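Local coordinates for protein nidogen-1 (PDB 1GL4) that forms the EGF-like and G2 part of a secreted basement-membrane glycoprotein that associates with laminin and binds collagen IV and perlecan, at residues T7-C15 with C21-C30; V198-V209 with S220-I231. All blocks are in the same frame, centred on the assembly; numbering follows the deposited sequence.

Contact 1 of 2, residues T7-C15 with C21-C30; sequences TCANNRHQC and CRDYATGFCC
The ring of Phe28 lies across Asn11, its CZ 3.5 Å from Asn11 CB. The Asn11 amide and the ring are almost parallel, 17° apart, although the two side chains cross at about a right angle. Gln14 CG meets CZ at the ring edge, near its plane. The carbonyl Thr7 O lies over one face. Phe28 CG sits between its own backbone N and carbonyl carbon (chi1 69°), and this turns the ring toward the short helix 8-11 and the 3-10 segment 12-14. An alanine here would probably open a gap between Asn11 CB, Gln14 CG and Cys8 SG. At the base of Phe28, Cys8 SG comes within 3.8 Å of Phe28 CB and approaches the ring obliquely.

Of the six canonical cysteines of an EGF-like domain, Cys8-Cys21 and Cys15-Cys30 form the first-to-third and second-to-fourth bridges. They tie the N-terminal turns to the strands 21-23 and 28-30 of its antiparallel hairpin. Both bridges have ordinary torsions about the S-S bond, close to a right angle. Cys15 SG also packs against Cys21 CB at 4.0 Å, so the two bridges are neighbours. Cys29 is an additional cysteine on the other side of its strand, joined to Cys236.

Asp23 OD1 accepts the backbone N-H of Cys8 at 2.8 Å through its syn lone pair. The N-H...O angle is 156°. The same oxygen lies 3.3 Å from Thr7 CB. Arg12 stretches back along the turn, and its NH1 reaches Cys21 CB at 3.4 Å.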
# COMPACT_ATOMS: atom_id res chain seq x y z
N THR A 7 1.05 28.49 -22.48
CA THR A 7 2.42 28.85 -22.00
C THR A 7 2.44 29.00 -20.48
O THR A 7 1.39 29.05 -19.83
CB THR A 7 2.90 30.17 -22.61
OG1 THR A 7 2.09 31.24 -22.12
CG2 THR A 7 2.81 30.12 -24.13
N CYS A 8 3.64 29.07 -19.91
CA CYS A 8 3.79 29.22 -18.47
C CYS A 8 3.17 30.51 -17.97
O CYS A 8 2.41 30.51 -17.00
CB CYS A 8 5.27 29.17 -18.08
SG CYS A 8 6.05 27.55 -18.38
N ALA A 9 3.48 31.61 -18.65
CA ALA A 9 2.96 32.92 -18.27
C ALA A 9 1.44 32.90 -18.13
O ALA A 9 0.86 33.74 -17.45
CB ALA A 9 3.37 33.96 -19.30
N ASN A 10 0.79 31.92 -18.76
CA ASN A 10 -0.66 31.81 -18.70
C ASN A 10 -1.17 30.67 -17.83
O ASN A 10 -2.23 30.79 -17.21
CB ASN A 10 -1.23 31.65 -20.11
CG ASN A 10 -0.81 32.77 -21.04
OD1 ASN A 10 -1.01 33.95 -20.74
ND2 ASN A 10 -0.23 32.41 -22.18
N ASN A 11 -0.43 29.57 -17.79
CA ASN A 11 -0.88 28.42 -17.00
C ASN A 11 0.13 27.83 -16.02
O ASN A 11 0.24 26.61 -15.89
CB ASN A 11 -1.36 27.32 -17.95
CG ASN A 11 -2.54 27.75 -18.79
OD1 ASN A 11 -3.64 27.97 -18.28
ND2 ASN A 11 -2.32 27.89 -20.10
N ARG A 12 0.87 28.69 -15.32
CA ARG A 12 1.83 28.22 -14.34
C ARG A 12 1.09 27.54 -13.19
O ARG A 12 1.59 26.59 -12.59
CB ARG A 12 2.65 29.39 -13.78
CG ARG A 12 3.89 29.73 -14.59
CD ARG A 12 4.60 30.95 -14.02
NE ARG A 12 5.92 31.14 -14.62
CZ ARG A 12 6.95 30.33 -14.43
NH1 ARG A 12 6.82 29.26 -13.65
NH2 ARG A 12 8.11 30.57 -15.02
N HIS A 13 -0.11 28.03 -12.90
CA HIS A 13 -0.93 27.49 -11.82
C HIS A 13 -1.25 26.01 -12.01
O HIS A 13 -1.70 25.34 -11.08
CB HIS A 13 -2.23 28.28 -11.70
CG HIS A 13 -3.14 28.14 -12.88
ND1 HIS A 13 -2.83 28.68 -14.11
CD2 HIS A 13 -4.33 27.52 -13.02
CE1 HIS A 13 -3.80 28.39 -14.97
NE2 HIS A 13 -4.72 27.68 -14.33
N GLN A 14 -1.04 25.50 -13.22
CA GLN A 14 -1.31 24.10 -13.52
C GLN A 14 -0.26 23.22 -12.85
O GLN A 14 -0.50 22.04 -12.58
CB GLN A 14 -1.29 23.86 -15.03
CG GLN A 14 -2.41 24.54 -15.79
CD GLN A 14 -3.77 23.98 -15.43
OE1 GLN A 14 -4.24 24.13 -14.30
NE2 GLN A 14 -4.41 23.31 -16.38
N CYS A 15 0.91 23.80 -12.58
CA CYS A 15 2.01 23.07 -11.95
C CYS A 15 1.91 23.05 -10.43
O CYS A 15 1.18 23.84 -9.82
CB CYS A 15 3.35 23.71 -12.34
SG CYS A 15 3.79 23.70 -14.11
N CYS A 21 8.13 25.49 -14.26
CA CYS A 21 7.43 25.47 -15.54
C CYS A 21 8.40 25.83 -16.65
O CYS A 21 9.27 26.67 -16.47
CB CYS A 21 6.27 26.47 -15.53
SG CYS A 21 5.18 26.35 -16.98
N ARG A 22 8.25 25.19 -17.81
CA ARG A 22 9.12 25.46 -18.94
C ARG A 22 8.30 25.45 -20.23
O ARG A 22 7.43 24.60 -20.42
CB ARG A 22 10.23 24.41 -19.03
CG ARG A 22 11.01 24.21 -17.75
CD ARG A 22 12.15 23.23 -17.94
NE ARG A 22 12.67 22.73 -16.67
CZ ARG A 22 13.17 23.49 -15.70
NH1 ARG A 22 13.22 24.81 -15.85
NH2 ARG A 22 13.61 22.94 -14.58
N ASP A 23 8.58 26.41 -21.11
CA ASP A 23 7.85 26.50 -22.37
C ASP A 23 8.54 25.76 -23.50
O ASP A 23 9.77 25.63 -23.53
CB ASP A 23 7.67 27.97 -22.76
CG ASP A 23 6.75 28.71 -21.82
OD1 ASP A 23 5.56 28.34 -21.74
OD2 ASP A 23 7.21 29.67 -21.16
N TYR A 24 7.74 25.25 -24.43
CA TYR A 24 8.25 24.53 -25.59
C TYR A 24 7.45 24.93 -26.81
O TYR A 24 6.44 25.62 -26.71
CB TYR A 24 8.14 23.01 -25.37
CG TYR A 24 8.91 22.51 -24.17
CD1 TYR A 24 8.39 22.64 -22.88
CD2 TYR A 24 10.17 21.93 -24.32
CE1 TYR A 24 9.12 22.22 -21.77
CE2 TYR A 24 10.90 21.50 -23.22
CZ TYR A 24 10.37 21.65 -21.94
OH TYR A 24 11.09 21.23 -20.84
N ALA A 25 7.92 24.50 -27.98
CA ALA A 25 7.26 24.83 -29.24
C ALA A 25 5.74 24.68 -29.17
O ALA A 25 5.01 25.64 -29.43
CB ALA A 25 7.83 23.96 -30.36
N THR A 26 5.28 23.49 -28.82
CA THR A 26 3.86 23.20 -28.76
C THR A 26 3.17 23.46 -27.42
O THR A 26 1.94 23.50 -27.35
CB THR A 26 3.59 21.74 -29.15
OG1 THR A 26 4.42 20.87 -28.37
CG2 THR A 26 3.89 21.52 -30.63
N GLY A 27 3.95 23.62 -26.36
CA GLY A 27 3.35 23.87 -25.06
C GLY A 27 4.34 23.86 -23.92
O GLY A 27 5.55 23.89 -24.14
N PHE A 28 3.83 23.81 -22.69
CA PHE A 28 4.69 23.79 -21.51
C PHE A 28 4.54 22.49 -20.73
O PHE A 28 3.57 21.76 -20.90
CB PHE A 28 4.33 24.96 -20.59
CG PHE A 28 2.98 24.82 -19.95
CD1 PHE A 28 1.82 25.11 -20.66
CD2 PHE A 28 2.87 24.36 -18.64
CE1 PHE A 28 0.57 24.94 -20.08
CE2 PHE A 28 1.62 24.18 -18.05
CZ PHE A 28 0.46 24.47 -18.77
N CYS A 29 5.52 22.23 -19.86
CA CYS A 29 5.53 21.04 -19.00
C CYS A 29 6.02 21.44 -17.61
O CYS A 29 6.77 22.42 -17.46
CB CYS A 29 6.45 19.95 -19.57
SG CYS A 29 5.91 19.22 -21.15
N CYS A 30 5.61 20.68 -16.60
CA CYS A 30 6.00 20.93 -15.21
C CYS A 30 7.02 19.90 -14.76
O CYS A 30 7.06 18.77 -15.26
CB CYS A 30 4.78 20.83 -14.29
SG CYS A 30 3.32 21.83 -14.72

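Contact 2 of 2, residues V198-V209 with S220-I231; sequences VITSSSTREYTV and SHTHIYQWRQTI
Ile199 pairs with Ile231, their CB atoms 4.1 Å apart on the face that carries Trp227 and Tyr225. Trp114 of helix 107-115 touches Ile199 there. Thr200 and Thr230 lie side by side on the other face. Ser201 OG is 2.8 Å from Gln229 NE2, while Gln229 OE1 accepts from Arg136. Ser203 makes two backbone bonds with Trp227, and its OG accepts from Arg205 NH1. Thr204 CG2 meets Ile224 CG2 at 3.5 Å on the Thr200 face.

The strands form a long antiparallel hairpin of the G2 beta-barrel, their axes at 168°. Strand 133-142 pairs with 221-232, and strand 182-195 with 198-210.

The Arg205 chain bends at chi3 (-79°) and lays its guanidinium nearly parallel to the Trp227 ring, 6° apart. Trp227 CD1 lies over one guanidinium face, 3.8 Å from NH2. Arg205 NE donates to a water that donates to Tyr225 OH, and NH1 also forms a salt bridge with Glu190. Tyr225 OH is also hydrogen-bonded to Pro104 O. Tyr207 CD2 sits over the centre of the Tyr225 ring, 3.7 Å from its CE2, with Trp227 NE1 over the opposite face. The Tyr207 ring in turn has His223 CA over one face. Val209 CB makes an off-centre CH-pi contact with the His221 ring, 3.6 Å from CE1. His221 ND1 and His223 NE2 share a hydrogen bond.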
# COMPACT_ATOMS: atom_id res chain seq x y z
N VAL A 198 0.53 3.82 -21.24
CA VAL A 198 -0.27 2.69 -20.77
C VAL A 198 0.66 1.65 -20.14
O VAL A 198 1.67 1.26 -20.74
CB VAL A 198 -1.08 2.03 -21.91
CG1 VAL A 198 -1.98 0.93 -21.34
CG2 VAL A 198 -1.91 3.07 -22.63
N ILE A 199 0.34 1.23 -18.92
CA ILE A 199 1.14 0.23 -18.22
C ILE A 199 0.27 -0.99 -17.90
O ILE A 199 -0.80 -0.87 -17.31
CB ILE A 199 1.75 0.82 -16.91
CG1 ILE A 199 2.84 1.84 -17.27
CG2 ILE A 199 2.34 -0.29 -16.04
CD1 ILE A 199 3.37 2.64 -16.07
N THR A 200 0.74 -2.16 -18.33
CA THR A 200 0.02 -3.42 -18.13
C THR A 200 0.87 -4.47 -17.42
O THR A 200 2.10 -4.42 -17.44
CB THR A 200 -0.42 -4.03 -19.49
OG1 THR A 200 0.72 -4.19 -20.33
CG2 THR A 200 -1.44 -3.15 -20.18
N SER A 201 0.19 -5.43 -16.79
CA SER A 201 0.87 -6.53 -16.10
C SER A 201 -0.10 -7.70 -15.89
O SER A 201 -1.30 -7.50 -15.68
CB SER A 201 1.41 -6.09 -14.74
OG SER A 201 0.36 -5.98 -13.79
N SER A 202 0.44 -8.91 -15.95
CA SER A 202 -0.36 -10.11 -15.73
C SER A 202 0.52 -11.03 -14.89
O SER A 202 1.71 -11.17 -15.17
CB SER A 202 -0.70 -10.76 -17.07
OG SER A 202 -1.59 -11.86 -16.89
N SER A 203 -0.07 -11.63 -13.87
CA SER A 203 0.68 -12.50 -12.97
C SER A 203 -0.18 -13.62 -12.39
O SER A 203 -1.30 -13.38 -11.94
CB SER A 203 1.28 -11.66 -11.84
OG SER A 203 1.85 -12.46 -10.82
N THR A 204 0.36 -14.83 -12.40
CA THR A 204 -0.32 -15.99 -11.85
C THR A 204 0.45 -16.39 -10.60
O THR A 204 1.63 -16.72 -10.68
CB THR A 204 -0.33 -17.17 -12.87
OG1 THR A 204 -0.98 -16.75 -14.07
CG2 THR A 204 -1.08 -18.37 -12.29
N ARG A 205 -0.21 -16.34 -9.44
CA ARG A 205 0.43 -16.66 -8.17
C ARG A 205 -0.42 -17.59 -7.30
O ARG A 205 -1.59 -17.83 -7.58
CB ARG A 205 0.69 -15.38 -7.37
CG ARG A 205 1.44 -14.29 -8.12
CD ARG A 205 1.97 -13.23 -7.15
NE ARG A 205 0.97 -12.27 -6.70
CZ ARG A 205 0.55 -11.23 -7.41
NH1 ARG A 205 1.04 -11.00 -8.62
NH2 ARG A 205 -0.33 -10.38 -6.89
N GLU A 206 0.19 -18.10 -6.24
CA GLU A 206 -0.54 -18.98 -5.33
C GLU A 206 -0.58 -18.35 -3.94
O GLU A 206 0.23 -17.48 -3.61
CB GLU A 206 0.13 -20.36 -5.26
CG GLU A 206 1.44 -20.38 -4.49
CD GLU A 206 1.97 -21.79 -4.25
OE1 GLU A 206 2.90 -21.94 -3.42
OE2 GLU A 206 1.47 -22.75 -4.88
N TYR A 207 -1.55 -18.77 -3.14
CA TYR A 207 -1.70 -18.28 -1.77
C TYR A 207 -2.15 -19.46 -0.92
O TYR A 207 -2.74 -20.42 -1.42
CB TYR A 207 -2.71 -17.13 -1.72
CG TYR A 207 -4.10 -17.46 -2.22
CD1 TYR A 207 -5.09 -17.89 -1.34
CD2 TYR A 207 -4.42 -17.35 -3.57
CE1 TYR A 207 -6.37 -18.21 -1.80
CE2 TYR A 207 -5.69 -17.68 -4.04
CZ TYR A 207 -6.66 -18.10 -3.15
OH TYR A 207 -7.91 -18.47 -3.60
N THR A 208 -1.84 -19.41 0.37
CA THR A 208 -2.19 -20.49 1.27
C THR A 208 -3.27 -20.11 2.26
O THR A 208 -3.24 -19.03 2.83
CB THR A 208 -0.96 -20.96 2.06
OG1 THR A 208 0.05 -21.41 1.16
CG2 THR A 208 -1.34 -22.10 3.02
N VAL A 209 -4.23 -21.02 2.46
CA VAL A 209 -5.32 -20.80 3.41
C VAL A 209 -5.15 -21.71 4.63
O VAL A 209 -5.11 -22.93 4.50
CB VAL A 209 -6.70 -21.12 2.78
CG1 VAL A 209 -7.80 -20.93 3.83
CG2 VAL A 209 -6.96 -20.20 1.59
N SER A 220 -3.49 -27.13 6.07
CA SER A 220 -3.64 -25.97 5.19
C SER A 220 -3.73 -26.39 3.72
O SER A 220 -3.37 -27.52 3.37
CB SER A 220 -2.46 -25.01 5.37
OG SER A 220 -1.24 -25.64 5.01
N HIS A 221 -4.20 -25.48 2.87
CA HIS A 221 -4.34 -25.76 1.44
C HIS A 221 -4.05 -24.53 0.58
O HIS A 221 -4.37 -23.40 0.95
CB HIS A 221 -5.75 -26.29 1.15
CG HIS A 221 -6.83 -25.58 1.90
ND1 HIS A 221 -7.62 -24.60 1.32
CD2 HIS A 221 -7.27 -25.71 3.17
CE1 HIS A 221 -8.50 -24.17 2.21
NE2 HIS A 221 -8.31 -24.83 3.34
N THR A 222 -3.44 -24.78 -0.58
CA THR A 222 -3.07 -23.72 -1.50
C THR A 222 -4.03 -23.56 -2.66
O THR A 222 -4.72 -24.51 -3.06
CB THR A 222 -1.68 -23.99 -2.08
OG1 THR A 222 -1.69 -25.24 -2.78
CG2 THR A 222 -0.65 -24.05 -0.97
N HIS A 223 -4.08 -22.35 -3.21
CA HIS A 223 -4.95 -22.06 -4.34
C HIS A 223 -4.22 -21.07 -5.25
O HIS A 223 -3.28 -20.40 -4.81
CB HIS A 223 -6.28 -21.49 -3.83
CG HIS A 223 -7.01 -22.43 -2.92
ND1 HIS A 223 -7.68 -23.54 -3.39
CD2 HIS A 223 -7.11 -22.48 -1.57
CE1 HIS A 223 -8.15 -24.24 -2.37
NE2 HIS A 223 -7.81 -23.62 -1.26
N ILE A 224 -4.64 -20.99 -6.50
CA ILE A 224 -3.99 -20.12 -7.47
C ILE A 224 -4.93 -19.11 -8.11
O ILE A 224 -6.09 -19.40 -8.35
CB ILE A 224 -3.40 -20.96 -8.64
CG1 ILE A 224 -2.53 -22.09 -8.08
CG2 ILE A 224 -2.60 -20.07 -9.59
CD1 ILE A 224 -2.23 -23.19 -9.10
N TYR A 225 -4.42 -17.90 -8.37
CA TYR A 225 -5.22 -16.89 -9.05
C TYR A 225 -4.36 -16.08 -10.00
O TYR A 225 -3.14 -16.00 -9.85
CB TYR A 225 -6.01 -15.98 -8.08
CG TYR A 225 -5.28 -15.25 -6.96
CD1 TYR A 225 -6.00 -14.52 -6.03
CD2 TYR A 225 -3.89 -15.30 -6.82
CE1 TYR A 225 -5.39 -13.85 -4.98
CE2 TYR A 225 -3.26 -14.63 -5.76
CZ TYR A 225 -4.02 -13.91 -4.84
OH TYR A 225 -3.44 -13.25 -3.78
N GLN A 226 -5.00 -15.50 -11.02
CA GLN A 226 -4.30 -14.70 -12.00
C GLN A 226 -4.75 -13.25 -11.96
O GLN A 226 -5.94 -12.97 -12.09
CB GLN A 226 -4.54 -15.25 -13.42
CG GLN A 226 -3.77 -14.48 -14.50
CD GLN A 226 -4.13 -14.91 -15.91
OE1 GLN A 226 -5.24 -14.65 -16.38
NE2 GLN A 226 -3.19 -15.57 -16.58
N TRP A 227 -3.79 -12.35 -11.78
CA TRP A 227 -4.07 -10.92 -11.74
C TRP A 227 -3.74 -10.28 -13.09
O TRP A 227 -2.67 -10.52 -13.65
CB TRP A 227 -3.26 -10.25 -10.63
CG TRP A 227 -3.86 -10.47 -9.29
CD1 TRP A 227 -3.65 -11.53 -8.45
CD2 TRP A 227 -4.88 -9.67 -8.67
NE1 TRP A 227 -4.47 -11.44 -7.35
CE2 TRP A 227 -5.23 -10.30 -7.46
CE3 TRP A 227 -5.52 -8.47 -9.03
CZ2 TRP A 227 -6.21 -9.79 -6.60
CZ3 TRP A 227 -6.49 -7.96 -8.17
CH2 TRP A 227 -6.83 -8.62 -6.98
N ARG A 228 -4.66 -9.47 -13.59
CA ARG A 228 -4.48 -8.78 -14.87
C ARG A 228 -4.85 -7.31 -14.66
O ARG A 228 -5.93 -7.02 -14.14
CB ARG A 228 -5.40 -9.41 -15.93
CG ARG A 228 -5.22 -10.92 -16.12
CD ARG A 228 -6.14 -11.47 -17.21
NE ARG A 228 -7.56 -11.38 -16.85
CZ ARG A 228 -8.17 -12.20 -16.00
NH1 ARG A 228 -7.50 -13.19 -15.41
NH2 ARG A 228 -9.46 -12.03 -15.74
N GLN A 229 -3.98 -6.38 -15.05
CA GLN A 229 -4.31 -4.97 -14.85
C GLN A 229 -3.80 -4.00 -15.92
O GLN A 229 -2.77 -4.22 -16.57
CB GLN A 229 -3.83 -4.52 -13.46
CG GLN A 229 -2.32 -4.53 -13.25
CD GLN A 229 -1.91 -4.44 -11.78
OE1 GLN A 229 -2.45 -3.64 -11.01
NE2 GLN A 229 -0.94 -5.27 -11.39
N THR A 230 -4.55 -2.92 -16.11
CA THR A 230 -4.21 -1.89 -17.08
C THR A 230 -4.25 -0.54 -16.36
O THR A 230 -5.27 -0.16 -15.79
CB THR A 230 -5.19 -1.89 -18.26
OG1 THR A 230 -5.07 -3.13 -18.96
CG2 THR A 230 -4.89 -0.73 -19.21
N ILE A 231 -3.12 0.15 -16.39
CA ILE A 231 -2.97 1.44 -15.72
C ILE A 231 -2.81 2.55 -16.76
O ILE A 231 -1.86 2.56 -17.53
CB ILE A 231 -1.74 1.38 -14.79
CG1 ILE A 231 -2.01 0.34 -13.68
CG2 ILE A 231 -1.43 2.75 -14.19
CD1 ILE A 231 -0.80 -0.01 -12.83
O HOH W 1 -0.84 -12.31 -4.14

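Overall arrangement
Contact 1 closes before contact 2 opens along the chain. The first lies in the EGF-like domain, the second in the G2 beta-barrel. They sit on opposite sides of the chain's centre: the centre of contact 1 is about 30 Å from it, that of contact 2 about 13 Å. Their own centres are about 41 Å apart and their nearest atoms about 16 Å, so they do not touch. The Cys29-Cys236 disulfide provides a covalent tie between the two regions. It leaves the 28-30 strand of contact 1 and ends a few residues beyond strand 221-232. Both contacts lie away from the zinc site of Asp159, His161 and His163. They are also away from the perlecan-binding residues His77, Tyr79 and Arg268.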